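Local structure of alginate lyase A1-II' (Sphingomonas sp. A1, 2CWS) at residues 49-53 with 67-71; 107-111 with 162-168; 110-116 with 196-201; 121-125 with 136-140. The protein probably cleaves alginate by a lyase (beta-elimination) reaction, as a catalytic piece of a longer protein that belongs to polysaccharide lyase family 7. One frame throughout, in Å; residues are numbered along the deposited sequence. Where two conformers were deposited one is given.

Interaction 1 of 4, residues 49-53 with 67-71; sequences MTFWA and RSELR. With SO4 (sulfate ion), chain C; SO4 (sulfate ion), chain B.
Phe51 meets Ser68 and Leu70 in the apolar part of this contact. Its CE1 lies 3.9 Å from CG of Leu70, which sits at the ring edge near the ring plane, and the two side chains cross at about a right angle. CG of Phe51 stands beside the backbone N (chi1 -59°), which carries CD1 to 3.3 Å from the backbone O of Ser68, an oblique approach. Farther along, Met49 and Leu70 meet tip to tip, with CE of Met49 3.9 Å from CD1 of Leu70. At the other end, CB of Ala53 packs on the backbone of Arg67 and Ser68. The segment axes pass 6.1 Å apart at 148°, and the two strands belong to different sheets, so these side chains form part of the filling of the family's beta-sandwich (jelly roll).

Among the polar groups, Ser68 OG is hydrogen-bonded to the backbone O of Tyr40. The charged side chains Arg67, Glu69 and Arg71 do not point at 49-53. Arg67 NH1 forms a salt bridge with Glu69 OE1 (2.8 Å, 167°); OE1 lies in the guanidinium plane, and NH1 meets it on the syn side, somewhat out of the carboxylate plane. The same guanidinium holds a sulfate by two bonds, NH1 to O1 and NH2 to O4. Arg71 grips a second sulfate, NE to O1 at 2.8 Å and NH2 to O3 at 2.9 Å. Lys201 is a further partner of Glu69 OE1.

Interaction 2 of 4, residues 107-111 with 162-168; sequences IVAQI and YNMEIRV. With SO4 (sulfate ion), chain B.
Ile111 and Ile166 run alongside each other with their side chains pointing opposite ways, which in the conformer described brings CD1 of Ile111 to 3.5 Å from CG2 of Ile166. The contact belongs to the hydrophobic core of the beta-sandwich: the strands come from its two sheets, their axes 8.7 Å apart and nearly parallel at 5°. In that conformer the same CD1 of Ile111 reaches CG2 of Val168 at 3.6 Å. CB of Ala109 faces two longer side chains, 3.6 Å from SD of Met164 and 4.0 Å from CD1 of Ile166. Met164 leaves the backbone extended and bends only at chi3 (-65°), which turns CE onto CG2 of Val108. Tyr162 approaches Val108 from the opposite direction, its OH 3.7 Å from CG1 of Val108. In the second shell, Leu93 and Met177 pack on Met164, and Trp83 packs on Ile111. There too the phenol of Tyr162 is held at its tip, where OH is hydrogen-bonded to Thr97 OG1.

Interaction 3 of 4, residues 110-116 with 196-201; sequences QIHGIMD and LKYYFK. With SO4 (sulfate ion), chain B.
The shortest polar bond runs from His112 NE2 to O2 of a sulfate, probably from the crystallisation liquor, 2.6 Å long and nearly straight at 177°. The imidazole's other nitrogen, ND1, donates to the backbone O of Gly113 at 2.7 Å, on a lone pair and within the ring plane, which fixes the ring's rotation. CB of His112 sits over one face of the Tyr199 phenol, 3.8 Å from its centroid, while the two rings, nearly parallel at 7°, barely overlap. CG of Tyr199 lies between the backbone N and the carbonyl carbon (chi1 59°), which turns the phenol back over CB of His112 and its edge to CB of Ile114. Gln110 and Lys201 run side by side; Gln110 NE2 bonds Glu69 OE2 and, weakly, the sulfate, and Lys201 NZ bonds Gln18 OE1 and Glu69 OE1. Six backbone hydrogen bonds join the antiparallel strands. In this sheet of the jelly-roll sandwich, strand 197-202 lies between strands 106-114 and 67-72, while strand 120-130 flanks 106-114 on its other side.

Interaction 4 of 4, residues 121-125 with 136-140; sequences APPLV and MQVKQ
The backbone O of Leu124 accepts a hydrogen bond from Lys139 N (2.8 Å, 162°), in the carbonyl plane, just where the chain turns a corner. The segments lie in the antiparallel hairpin of strands 120-130 and 133-139, where Val125 and Val138 form a non-hydrogen-bonded pair with CA atoms 4.6 Å apart. On its other side the first strand has a classic beta bulge, since Leu124 and Val125 both face Ile111 of strand 106-114. The oxygen of Leu124 also receives a CA-H...O contact from CA of Val138 at 3.2 Å. Leu124 and Val138 lie side by side with CD1 of Leu124 4.1 Å from CG1 of Val138. Lys139, its CG anti to the backbone N (chi1 -169°), keeps its methylene chain extended before bending at chi4. Its NZ is taken up by the backbone oxygens of Asn141 and Asp143. The aliphatic part of Lys139 meets both prolines through one atom: CD lies 3.4 Å from O of Pro123 and 3.5 Å from CB of Pro122.

In the fold
Interactions 1 and 2 pack the two sheets of the sandwich together, whereas interactions 3 and 4 join neighbouring strands within one of them. Interactions 2 and 3 share Gln110 and Ile111, and interaction 4 adjoins both through backbone bonds such as Ile111 O to Leu124 N, 2.8 Å. Polar side chains tie together interactions 1 and 3, their centres about 18 Å apart: Glu69 OE1 meets Lys201 NZ at 2.8 Å, and Glu69 OE2 probably bonds Gln110 NE2 at 2.9 Å. Arg67, His112 and Tyr205, with a weak bond from Gln110, surround one sulfate. This ion probably came from the crystallisation liquor, but its position is consistent with an anion-binding pocket suited to an acidic polysaccharide.

Interaction 1 of 4, residues 49-53 with 67-71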
loop_
_atom_site.group_PDB
_atom_site.type_symbol
_atom_site.label_atom_id
_atom_site.label_comp_id
_atom_site.label_asym_id
_atom_site.label_seq_id
_atom_site.Cartn_x
_atom_site.Cartn_y
_atom_site.Cartn_z
ATOM N N MET A 49 8.516 8.610 -8.155
ATOM C CA MET A 49 7.156 9.015 -7.746
ATOM C C MET A 49 7.208 9.149 -6.216
ATOM O O MET A 49 7.506 8.172 -5.506
ATOM C CB MET A 49 6.164 7.984 -8.214
ATOM C CG MET A 49 4.743 8.157 -7.697
ATOM S SD MET A 49 3.526 7.185 -8.578
ATOM C CE MET A 49 4.158 5.528 -8.366
ATOM N N THR A 50 6.934 10.360 -5.722
ATOM C CA THR A 50 7.231 10.742 -4.352
ATOM C C THR A 50 5.930 11.122 -3.665
ATOM O O THR A 50 5.170 11.960 -4.174
ATOM C CB THR A 50 8.233 11.903 -4.380
ATOM O OG1 THR A 50 9.376 11.534 -5.115
ATOM C CG2 THR A 50 8.704 12.203 -2.924
ATOM N N PHE A 51 5.717 10.530 -2.495
ATOM C CA PHE A 51 4.488 10.689 -1.711
ATOM C C PHE A 51 4.838 11.399 -0.418
ATOM O O PHE A 51 5.680 10.881 0.361
ATOM C CB PHE A 51 3.913 9.316 -1.337
ATOM C CG PHE A 51 3.576 8.430 -2.533
ATOM C CD1 PHE A 51 2.272 8.408 -3.032
ATOM C CD2 PHE A 51 4.540 7.625 -3.106
ATOM C CE1 PHE A 51 1.946 7.555 -4.065
ATOM C CE2 PHE A 51 4.211 6.785 -4.163
ATOM C CZ PHE A 51 2.903 6.730 -4.637
ATOM N N TRP A 52 4.219 12.556 -0.164
ATOM C CA TRP A 52 4.460 13.313 1.064
ATOM C C TRP A 52 3.140 13.451 1.827
ATOM O O TRP A 52 2.105 13.758 1.213
ATOM C CB TRP A 52 5.060 14.727 0.729
ATOM C CG TRP A 52 5.155 15.536 2.003
ATOM C CD1 TRP A 52 6.155 15.390 2.951
ATOM C CD2 TRP A 52 4.274 16.537 2.530
ATOM N NE1 TRP A 52 5.941 16.240 3.995
ATOM C CE2 TRP A 52 4.769 16.973 3.757
ATOM C CE3 TRP A 52 3.078 17.133 2.009
ATOM C CZ2 TRP A 52 4.168 17.945 4.553
ATOM C CZ3 TRP A 52 2.472 18.109 2.795
ATOM C CH2 TRP A 52 3.019 18.513 4.040
ATOM N N ALA A 53 3.187 13.223 3.139
ATOM C CA ALA A 53 1.962 13.397 3.937
ATOM C C ALA A 53 2.335 13.877 5.331
ATOM O O ALA A 53 3.227 13.295 5.966
ATOM C CB ALA A 53 1.165 12.095 4.062
ATOM N N ARG A 67 -2.670 9.636 4.806
ATOM C CA ARG A 67 -1.935 8.931 3.748
ATOM C C ARG A 67 -1.857 9.786 2.488
ATOM O O ARG A 67 -2.748 10.577 2.176
ATOM C CB ARG A 67 -2.596 7.594 3.402
ATOM C CG ARG A 67 -3.879 7.743 2.565
ATOM C CD ARG A 67 -4.647 6.448 2.568
ATOM N NE ARG A 67 -5.359 6.173 3.828
ATOM C CZ ARG A 67 -5.509 5.019 4.433
ATOM N NH1 ARG A 67 -4.845 3.920 4.036
ATOM N NH2 ARG A 67 -6.320 4.977 5.496
ATOM N N SER A 68 -0.796 9.495 1.737
ATOM C CA SER A 68 -0.731 9.806 0.289
ATOM C C SER A 68 -0.439 8.433 -0.329
ATOM O O SER A 68 0.682 7.951 -0.185
ATOM C CB SER A 68 0.368 10.819 0.003
ATOM O OG SER A 68 0.410 11.038 -1.395
ATOM N N GLU A 69 -1.468 7.786 -0.896
ATOM C CA GLU A 69 -1.368 6.351 -1.133
ATOM C C GLU A 69 -2.182 6.003 -2.397
ATOM O O GLU A 69 -3.308 6.485 -2.542
ATOM C CB GLU A 69 -1.834 5.562 0.085
ATOM C CG GLU A 69 -1.536 4.059 0.055
ATOM C CD GLU A 69 -2.068 3.324 1.267
ATOM O OE1 GLU A 69 -3.165 3.666 1.766
ATOM O OE2 GLU A 69 -1.386 2.364 1.720
ATOM N N LEU A 70 -1.599 5.147 -3.251
ATOM C CA LEU A 70 -2.323 4.629 -4.389
ATOM C C LEU A 70 -3.169 3.434 -3.986
ATOM O O LEU A 70 -2.785 2.636 -3.129
ATOM C CB LEU A 70 -1.327 4.172 -5.491
ATOM C CG LEU A 70 -0.458 5.242 -6.069
ATOM C CD1 LEU A 70 0.590 4.650 -6.992
ATOM C CD2 LEU A 70 -1.290 6.330 -6.831
ATOM N N ARG A 71 -4.314 3.308 -4.634
ATOM C CA ARG A 71 -5.324 2.269 -4.400
ATOM C C ARG A 71 -5.616 1.625 -5.737
ATOM O O ARG A 71 -6.031 2.318 -6.702
ATOM C CB ARG A 71 -6.561 3.000 -3.795
ATOM C CG ARG A 71 -7.726 2.129 -3.309
ATOM C CD ARG A 71 -8.529 1.368 -4.389
ATOM N NE ARG A 71 -9.820 1.015 -3.810
ATOM C CZ ARG A 71 -10.579 0.013 -4.222
ATOM N NH1 ARG A 71 -10.215 -0.758 -5.251
ATOM N NH2 ARG A 71 -11.731 -0.221 -3.564
HETATM S S SO4 C . -12.451 2.827 -1.714
HETATM O O1 SO4 C . -10.893 2.871 -1.942
HETATM O O2 SO4 C . -13.071 3.504 -2.797
HETATM O O3 SO4 C . -12.906 1.528 -1.570
HETATM O O4 SO4 C . -12.524 3.544 -0.429
HETATM S S SO4 B . -6.629 1.294 6.464
HETATM O O1 SO4 B . -5.821 1.327 5.108
HETATM O O2 SO4 B . -7.645 0.265 6.467
HETATM O O3 SO4 B . -5.756 1.022 7.545
HETATM O O4 SO4 B . -7.287 2.582 6.657
#

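Interaction 2 of 4, residues 107-111 with 162-168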
loop_
_atom_site.group_PDB
_atom_site.type_symbol
_atom_site.label_atom_id
_atom_site.label_comp_id
_atom_site.label_asym_id
_atom_site.label_seq_id
_atom_site.Cartn_x
_atom_site.Cartn_y
_atom_site.Cartn_z
ATOM N N ILE A 107 3.524 2.882 6.622
ATOM C CA ILE A 107 3.164 1.715 5.808
ATOM C C ILE A 107 3.362 2.123 4.357
ATOM O O ILE A 107 2.834 3.154 3.910
ATOM C CB ILE A 107 1.736 1.230 6.130
ATOM C CG1 ILE A 107 1.725 0.554 7.486
ATOM C CG2 ILE A 107 1.193 0.324 5.013
ATOM C CD1 ILE A 107 0.338 0.252 8.033
ATOM N N VAL A 108 4.096 1.291 3.597
ATOM C CA VAL A 108 4.483 1.626 2.223
ATOM C C VAL A 108 3.804 0.756 1.187
ATOM O O VAL A 108 3.905 1.073 -0.009
ATOM C CB VAL A 108 6.024 1.620 2.028
ATOM C CG1 VAL A 108 6.671 2.713 2.863
ATOM C CG2 VAL A 108 6.586 0.237 2.351
ATOM N N ALA A 109 3.102 -0.294 1.578
ATOM C CA ALA A 109 2.338 -1.102 0.653
ATOM C C ALA A 109 1.336 -1.919 1.434
ATOM O O ALA A 109 1.528 -2.182 2.637
ATOM C CB ALA A 109 3.252 -2.033 -0.160
ATOM N N GLN A 110 0.267 -2.318 0.759
ATOM C CA GLN A 110 -0.755 -3.169 1.401
ATOM C C GLN A 110 -1.367 -4.107 0.378
ATOM O O GLN A 110 -1.391 -3.849 -0.830
ATOM C CB GLN A 110 -1.941 -2.367 2.019
ATOM C CG GLN A 110 -1.508 -1.189 2.864
ATOM C CD GLN A 110 -2.672 -0.642 3.646
ATOM O OE1 GLN A 110 -3.371 -1.410 4.339
ATOM N NE2 GLN A 110 -2.876 0.664 3.567
ATOM N N ILE A 111 -1.967 -5.177 0.921
ATOM C CA ILE A 111 -3.134 -5.808 0.306
ATOM C C ILE A 111 -4.281 -5.496 1.265
ATOM O O ILE A 111 -4.175 -5.863 2.441
ATOM C CB ILE A 111 -3.007 -7.331 0.103
ATOM C CG1 ILE A 111 -1.876 -7.666 -0.854
ATOM C CG2 ILE A 111 -4.352 -7.866 -0.395
ATOM C CD1 ILE A 111 -1.694 -9.171 -0.981
ATOM N N TYR A 162 14.595 -0.654 -1.560
ATOM C CA TYR A 162 14.065 -2.021 -1.406
ATOM C C TYR A 162 13.323 -2.423 -2.678
ATOM O O TYR A 162 12.660 -1.614 -3.331
ATOM C CB TYR A 162 13.142 -2.164 -0.195
ATOM C CG TYR A 162 12.239 -0.970 0.124
ATOM C CD1 TYR A 162 12.560 -0.116 1.151
ATOM C CD2 TYR A 162 11.068 -0.737 -0.588
ATOM C CE1 TYR A 162 11.747 0.974 1.482
ATOM C CE2 TYR A 162 10.247 0.346 -0.308
ATOM C CZ TYR A 162 10.594 1.197 0.737
ATOM O OH TYR A 162 9.840 2.313 1.078
ATOM N N ASN A 163 13.450 -3.702 -2.979
ATOM C CA ASN A 163 12.677 -4.378 -3.999
ATOM C C ASN A 163 11.640 -5.304 -3.390
ATOM O O ASN A 163 11.990 -6.371 -2.885
ATOM C CB ASN A 163 13.572 -5.238 -4.880
ATOM C CG ASN A 163 14.499 -4.377 -5.703
ATOM O OD1 ASN A 163 14.036 -3.574 -6.495
ATOM N ND2 ASN A 163 15.811 -4.496 -5.509
ATOM N N MET A 164 10.400 -4.908 -3.412
ATOM C CA MET A 164 9.336 -5.572 -2.683
ATOM C C MET A 164 8.457 -6.360 -3.642
ATOM O O MET A 164 8.239 -5.926 -4.773
ATOM C CB MET A 164 8.495 -4.505 -1.974
ATOM C CG MET A 164 7.370 -5.075 -1.146
ATOM S SD MET A 164 6.337 -3.775 -0.429
ATOM C CE MET A 164 7.523 -2.984 0.670
ATOM N N GLU A 165 7.945 -7.499 -3.155
ATOM C CA GLU A 165 6.913 -8.197 -3.921
ATOM C C GLU A 165 5.905 -8.703 -2.903
ATOM O O GLU A 165 6.259 -9.166 -1.829
ATOM C CB GLU A 165 7.533 -9.347 -4.712
ATOM C CG GLU A 165 6.526 -10.108 -5.574
ATOM C CD GLU A 165 7.235 -11.116 -6.444
ATOM O OE1 GLU A 165 6.653 -12.177 -6.686
ATOM O OE2 GLU A 165 8.406 -10.862 -6.866
ATOM N N ILE A 166 4.638 -8.600 -3.288
ATOM C CA ILE A 166 3.560 -9.157 -2.460
ATOM C C ILE A 166 2.664 -9.957 -3.401
ATOM O O ILE A 166 2.168 -9.382 -4.381
ATOM C CB ILE A 166 2.725 -8.116 -1.705
ATOM C CG1 ILE A 166 3.639 -7.134 -0.967
ATOM C CG2 ILE A 166 1.766 -8.817 -0.782
ATOM C CD1 ILE A 166 2.840 -6.028 -0.236
ATOM N N ARG A 167 2.529 -11.244 -3.143
ATOM C CA ARG A 167 1.763 -12.149 -4.034
ATOM C C ARG A 167 0.759 -12.912 -3.238
ATOM O O ARG A 167 1.083 -13.441 -2.178
ATOM C CB ARG A 167 2.748 -13.129 -4.743
ATOM C CG ARG A 167 2.030 -14.224 -5.517
ATOM C CD ARG A 167 3.035 -15.008 -6.362
ATOM N NE ARG A 167 4.059 -15.766 -5.626
ATOM C CZ ARG A 167 3.993 -17.063 -5.346
ATOM N NH1 ARG A 167 2.922 -17.808 -5.648
ATOM N NH2 ARG A 167 5.014 -17.640 -4.718
ATOM N N VAL A 168 -0.443 -13.038 -3.782
ATOM C CA VAL A 168 -1.390 -14.019 -3.303
ATOM C C VAL A 168 -1.528 -15.089 -4.384
ATOM O O VAL A 168 -1.821 -14.738 -5.537
ATOM C CB VAL A 168 -2.793 -13.394 -3.024
ATOM C CG1 VAL A 168 -3.861 -14.463 -2.829
ATOM C CG2 VAL A 168 -2.713 -12.471 -1.809
HETATM S S SO4 B . -6.629 1.294 6.464
HETATM O O1 SO4 B . -5.821 1.327 5.108
HETATM O O2 SO4 B . -7.645 0.265 6.467
HETATM O O3 SO4 B . -5.756 1.022 7.545
HETATM O O4 SO4 B . -7.287 2.582 6.657
#

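Interaction 3 of 4, residues 110-116 with 196-201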
loop_
_atom_site.group_PDB
_atom_site.type_symbol
_atom_site.label_atom_id
_atom_site.label_comp_id
_atom_site.label_asym_id
_atom_site.label_seq_id
_atom_site.Cartn_x
_atom_site.Cartn_y
_atom_site.Cartn_z
ATOM N N GLN A 110 0.267 -2.318 0.759
ATOM C CA GLN A 110 -0.755 -3.169 1.401
ATOM C C GLN A 110 -1.367 -4.107 0.378
ATOM O O GLN A 110 -1.391 -3.849 -0.830
ATOM C CB GLN A 110 -1.941 -2.367 2.019
ATOM C CG GLN A 110 -1.508 -1.189 2.864
ATOM C CD GLN A 110 -2.672 -0.642 3.646
ATOM O OE1 GLN A 110 -3.371 -1.410 4.339
ATOM N NE2 GLN A 110 -2.876 0.664 3.567
ATOM N N ILE A 111 -1.967 -5.177 0.921
ATOM C CA ILE A 111 -3.134 -5.808 0.306
ATOM C C ILE A 111 -4.281 -5.496 1.265
ATOM O O ILE A 111 -4.175 -5.863 2.441
ATOM C CB ILE A 111 -3.007 -7.331 0.103
ATOM C CG1 ILE A 111 -1.876 -7.666 -0.854
ATOM C CG2 ILE A 111 -4.352 -7.866 -0.395
ATOM C CD1 ILE A 111 -1.694 -9.171 -0.981
ATOM N N HIS A 112 -5.352 -4.888 0.757
ATOM C CA HIS A 112 -6.461 -4.564 1.613
ATOM C C HIS A 112 -7.680 -5.406 1.245
ATOM O O HIS A 112 -7.984 -5.581 0.033
ATOM C CB HIS A 112 -6.785 -3.063 1.421
ATOM C CG HIS A 112 -7.429 -2.485 2.630
ATOM N ND1 HIS A 112 -8.708 -2.775 3.061
ATOM C CD2 HIS A 112 -6.915 -1.630 3.531
ATOM C CE1 HIS A 112 -8.960 -2.091 4.170
ATOM N NE2 HIS A 112 -7.883 -1.364 4.498
ATOM N N GLY A 113 -8.370 -5.938 2.265
ATOM C CA GLY A 113 -9.630 -6.574 2.011
ATOM C C GLY A 113 -10.742 -5.585 1.743
ATOM O O GLY A 113 -10.686 -4.417 2.120
ATOM N N ILE A 114 -11.805 -6.112 1.120
ATOM C CA ILE A 114 -13.013 -5.295 0.866
ATOM C C ILE A 114 -14.155 -6.295 0.701
ATOM O O ILE A 114 -13.951 -7.427 0.223
ATOM C CB ILE A 114 -12.827 -4.416 -0.392
ATOM C CG1 ILE A 114 -14.019 -3.438 -0.589
ATOM C CG2 ILE A 114 -12.541 -5.238 -1.637
ATOM C CD1 ILE A 114 -13.674 -2.373 -1.623
ATOM N N MET A 115 -15.342 -5.892 1.115
ATOM C CA MET A 115 -16.504 -6.799 0.873
ATOM C C MET A 115 -16.856 -6.803 -0.583
ATOM O O MET A 115 -16.532 -5.902 -1.341
ATOM C CB MET A 115 -17.706 -6.366 1.700
ATOM C CG MET A 115 -17.481 -6.103 3.167
ATOM S SD MET A 115 -16.936 -7.617 4.008
ATOM C CE MET A 115 -18.446 -8.566 3.913
ATOM N N ASP A 116 -17.619 -7.846 -0.978
ATOM C CA ASP A 116 -18.103 -7.903 -2.354
ATOM C C ASP A 116 -18.855 -6.644 -2.763
ATOM O O ASP A 116 -18.758 -6.199 -3.877
ATOM C CB ASP A 116 -19.030 -9.099 -2.475
ATOM C CG ASP A 116 -19.053 -9.756 -3.832
ATOM O OD1 ASP A 116 -18.113 -9.582 -4.621
ATOM O OD2 ASP A 116 -20.026 -10.505 -4.071
ATOM N N LEU A 196 -14.129 -12.348 1.227
ATOM C CA LEU A 196 -13.670 -10.993 0.954
ATOM C C LEU A 196 -13.003 -10.984 -0.410
ATOM O O LEU A 196 -12.517 -11.992 -0.902
ATOM C CB LEU A 196 -12.706 -10.530 2.042
ATOM C CG LEU A 196 -13.328 -10.452 3.420
ATOM C CD1 LEU A 196 -12.226 -10.023 4.402
ATOM C CD2 LEU A 196 -14.485 -9.459 3.488
ATOM N N LYS A 197 -12.942 -9.772 -0.986
ATOM C CA LYS A 197 -12.104 -9.482 -2.145
ATOM C C LYS A 197 -10.984 -8.576 -1.688
ATOM O O LYS A 197 -10.878 -8.219 -0.499
ATOM C CB LYS A 197 -12.939 -8.802 -3.228
ATOM C CG LYS A 197 -14.215 -9.617 -3.514
ATOM C CD LYS A 197 -13.929 -10.896 -4.266
ATOM C CE LYS A 197 -13.520 -10.697 -5.701
ATOM N NZ LYS A 197 -14.569 -10.314 -6.711
ATOM N N TYR A 198 -10.082 -8.223 -2.617
ATOM C CA TYR A 198 -8.805 -7.599 -2.271
ATOM C C TYR A 198 -8.380 -6.610 -3.325
ATOM O O TYR A 198 -8.745 -6.722 -4.512
ATOM C CB TYR A 198 -7.636 -8.674 -2.170
ATOM C CG TYR A 198 -8.041 -9.773 -1.197
ATOM C CD1 TYR A 198 -7.829 -9.566 0.178
ATOM C CD2 TYR A 198 -8.703 -10.922 -1.610
ATOM C CE1 TYR A 198 -8.227 -10.536 1.096
ATOM C CE2 TYR A 198 -9.141 -11.866 -0.713
ATOM C CZ TYR A 198 -8.914 -11.684 0.631
ATOM O OH TYR A 198 -9.312 -12.586 1.573
ATOM N N TYR A 199 -7.574 -5.646 -2.915
ATOM C CA TYR A 199 -6.910 -4.735 -3.831
ATOM C C TYR A 199 -5.557 -4.351 -3.227
ATOM O O TYR A 199 -5.369 -4.329 -1.996
ATOM C CB TYR A 199 -7.762 -3.491 -4.119
ATOM C CG TYR A 199 -8.138 -2.669 -2.925
ATOM C CD1 TYR A 199 -9.359 -2.892 -2.284
ATOM C CD2 TYR A 199 -7.323 -1.685 -2.397
ATOM C CE1 TYR A 199 -9.748 -2.163 -1.187
ATOM C CE2 TYR A 199 -7.676 -0.954 -1.299
ATOM C CZ TYR A 199 -8.893 -1.195 -0.662
ATOM O OH TYR A 199 -9.238 -0.442 0.427
ATOM N N PHE A 200 -4.605 -4.055 -4.113
ATOM C CA PHE A 200 -3.297 -3.587 -3.681
ATOM C C PHE A 200 -3.328 -2.103 -3.345
ATOM O O PHE A 200 -4.148 -1.330 -3.874
ATOM C CB PHE A 200 -2.258 -3.832 -4.768
ATOM C CG PHE A 200 -1.880 -5.290 -4.982
ATOM C CD1 PHE A 200 -2.145 -5.963 -6.158
ATOM C CD2 PHE A 200 -1.212 -5.961 -3.957
ATOM C CE1 PHE A 200 -1.746 -7.266 -6.333
ATOM C CE2 PHE A 200 -0.809 -7.287 -4.160
ATOM C CZ PHE A 200 -1.066 -7.946 -5.320
ATOM N N LYS A 201 -2.364 -1.677 -2.501
ATOM C CA LYS A 201 -2.105 -0.269 -2.253
ATOM C C LYS A 201 -0.602 -0.068 -2.196
ATOM O O LYS A 201 0.144 -0.994 -1.806
ATOM C CB LYS A 201 -2.698 0.223 -0.903
ATOM C CG LYS A 201 -4.162 -0.132 -0.714
ATOM C CD LYS A 201 -4.817 0.712 0.381
ATOM C CE LYS A 201 -5.308 2.047 -0.201
ATOM N NZ LYS A 201 -5.706 2.975 0.891
HETATM S S SO4 B . -6.629 1.294 6.464
HETATM O O1 SO4 B . -5.821 1.327 5.108
HETATM O O2 SO4 B . -7.645 0.265 6.467
HETATM O O3 SO4 B . -5.756 1.022 7.545
HETATM O O4 SO4 B . -7.287 2.582 6.657
#

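Interaction 4 of 4, residues 121-125 with 136-140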
loop_
_atom_site.group_PDB
_atom_site.type_symbol
_atom_site.label_atom_id
_atom_site.label_comp_id
_atom_site.label_asym_id
_atom_site.label_seq_id
_atom_site.Cartn_x
_atom_site.Cartn_y
_atom_site.Cartn_z
ATOM N N ALA A 121 -13.423 -3.698 4.753
ATOM C CA ALA A 121 -12.989 -4.948 5.438
ATOM C C ALA A 121 -11.555 -4.750 5.845
ATOM O O ALA A 121 -10.937 -3.714 5.497
ATOM C CB ALA A 121 -13.234 -6.117 4.533
ATOM N N PRO A 122 -10.970 -5.638 6.645
ATOM C CA PRO A 122 -9.625 -5.366 7.156
ATOM C C PRO A 122 -8.536 -5.411 6.107
ATOM O O PRO A 122 -8.673 -6.094 5.097
ATOM C CB PRO A 122 -9.393 -6.510 8.191
ATOM C CG PRO A 122 -10.813 -6.922 8.559
ATOM C CD PRO A 122 -11.575 -6.835 7.270
ATOM N N PRO A 123 -7.439 -4.767 6.467
ATOM C CA PRO A 123 -6.204 -5.022 5.664
ATOM C C PRO A 123 -5.862 -6.493 5.826
ATOM O O PRO A 123 -6.133 -7.079 6.862
ATOM C CB PRO A 123 -5.146 -4.152 6.290
ATOM C CG PRO A 123 -5.720 -3.641 7.557
ATOM C CD PRO A 123 -7.199 -3.894 7.616
ATOM N N LEU A 124 -5.230 -7.019 4.772
ATOM C CA LEU A 124 -4.634 -8.360 4.850
ATOM C C LEU A 124 -3.116 -8.313 5.031
ATOM O O LEU A 124 -2.587 -8.953 5.932
ATOM C CB LEU A 124 -4.966 -9.152 3.577
ATOM C CG LEU A 124 -4.279 -10.553 3.509
ATOM C CD1 LEU A 124 -4.834 -11.474 4.614
ATOM C CD2 LEU A 124 -4.457 -11.152 2.126
ATOM N N VAL A 125 -2.414 -7.568 4.181
ATOM C CA VAL A 125 -0.954 -7.418 4.294
ATOM C C VAL A 125 -0.651 -5.946 4.476
ATOM O O VAL A 125 -1.160 -5.125 3.704
ATOM C CB VAL A 125 -0.210 -7.966 3.068
ATOM C CG1 VAL A 125 1.302 -7.751 3.235
ATOM C CG2 VAL A 125 -0.573 -9.442 2.823
ATOM N N MET A 136 6.489 -7.219 7.224
ATOM C CA MET A 136 5.318 -7.550 6.403
ATOM C C MET A 136 4.320 -8.257 7.283
ATOM O O MET A 136 4.441 -9.457 7.553
ATOM C CB MET A 136 5.715 -8.632 5.370
ATOM C CG MET A 136 6.433 -7.963 4.217
ATOM S SD MET A 136 5.354 -6.975 3.169
ATOM C CE MET A 136 6.189 -7.284 1.621
ATOM N N GLN A 137 3.343 -7.531 7.759
ATOM C CA GLN A 137 2.346 -8.034 8.708
ATOM C C GLN A 137 1.188 -8.631 7.916
ATOM O O GLN A 137 0.670 -7.999 7.002
ATOM C CB GLN A 137 1.831 -6.872 9.574
ATOM C CG GLN A 137 2.957 -6.280 10.412
ATOM C CD GLN A 137 2.569 -5.111 11.312
ATOM O OE1 GLN A 137 3.423 -4.616 12.111
ATOM N NE2 GLN A 137 1.395 -4.622 11.236
ATOM N N VAL A 138 0.807 -9.850 8.283
ATOM C CA VAL A 138 -0.340 -10.515 7.624
ATOM C C VAL A 138 -1.396 -10.760 8.669
ATOM O O VAL A 138 -1.153 -11.456 9.688
ATOM C CB VAL A 138 0.066 -11.829 6.921
ATOM C CG1 VAL A 138 -1.129 -12.400 6.190
ATOM C CG2 VAL A 138 1.230 -11.602 5.951
ATOM N N LYS A 139 -2.569 -10.207 8.482
ATOM C CA LYS A 139 -3.614 -10.370 9.463
ATOM C C LYS A 139 -4.044 -11.820 9.540
ATOM O O LYS A 139 -4.118 -12.506 8.524
ATOM C CB LYS A 139 -4.784 -9.454 9.064
ATOM C CG LYS A 139 -5.825 -9.354 10.199
ATOM C CD LYS A 139 -6.960 -8.409 9.897
ATOM C CE LYS A 139 -7.784 -7.998 11.093
ATOM N NZ LYS A 139 -8.267 -9.155 11.926
ATOM N N GLN A 140 -4.329 -12.309 10.752
ATOM C CA GLN A 140 -4.736 -13.695 10.916
ATOM C C GLN A 140 -6.158 -13.958 10.399
ATOM O O GLN A 140 -6.359 -14.834 9.554
ATOM C CB GLN A 140 -4.689 -14.110 12.424
ATOM C CG GLN A 140 -3.199 -14.235 12.866
ATOM C CD GLN A 140 -3.079 -14.587 14.323
ATOM O OE1 GLN A 140 -2.269 -15.476 14.668
ATOM N NE2 GLN A 140 -3.871 -13.996 15.186
#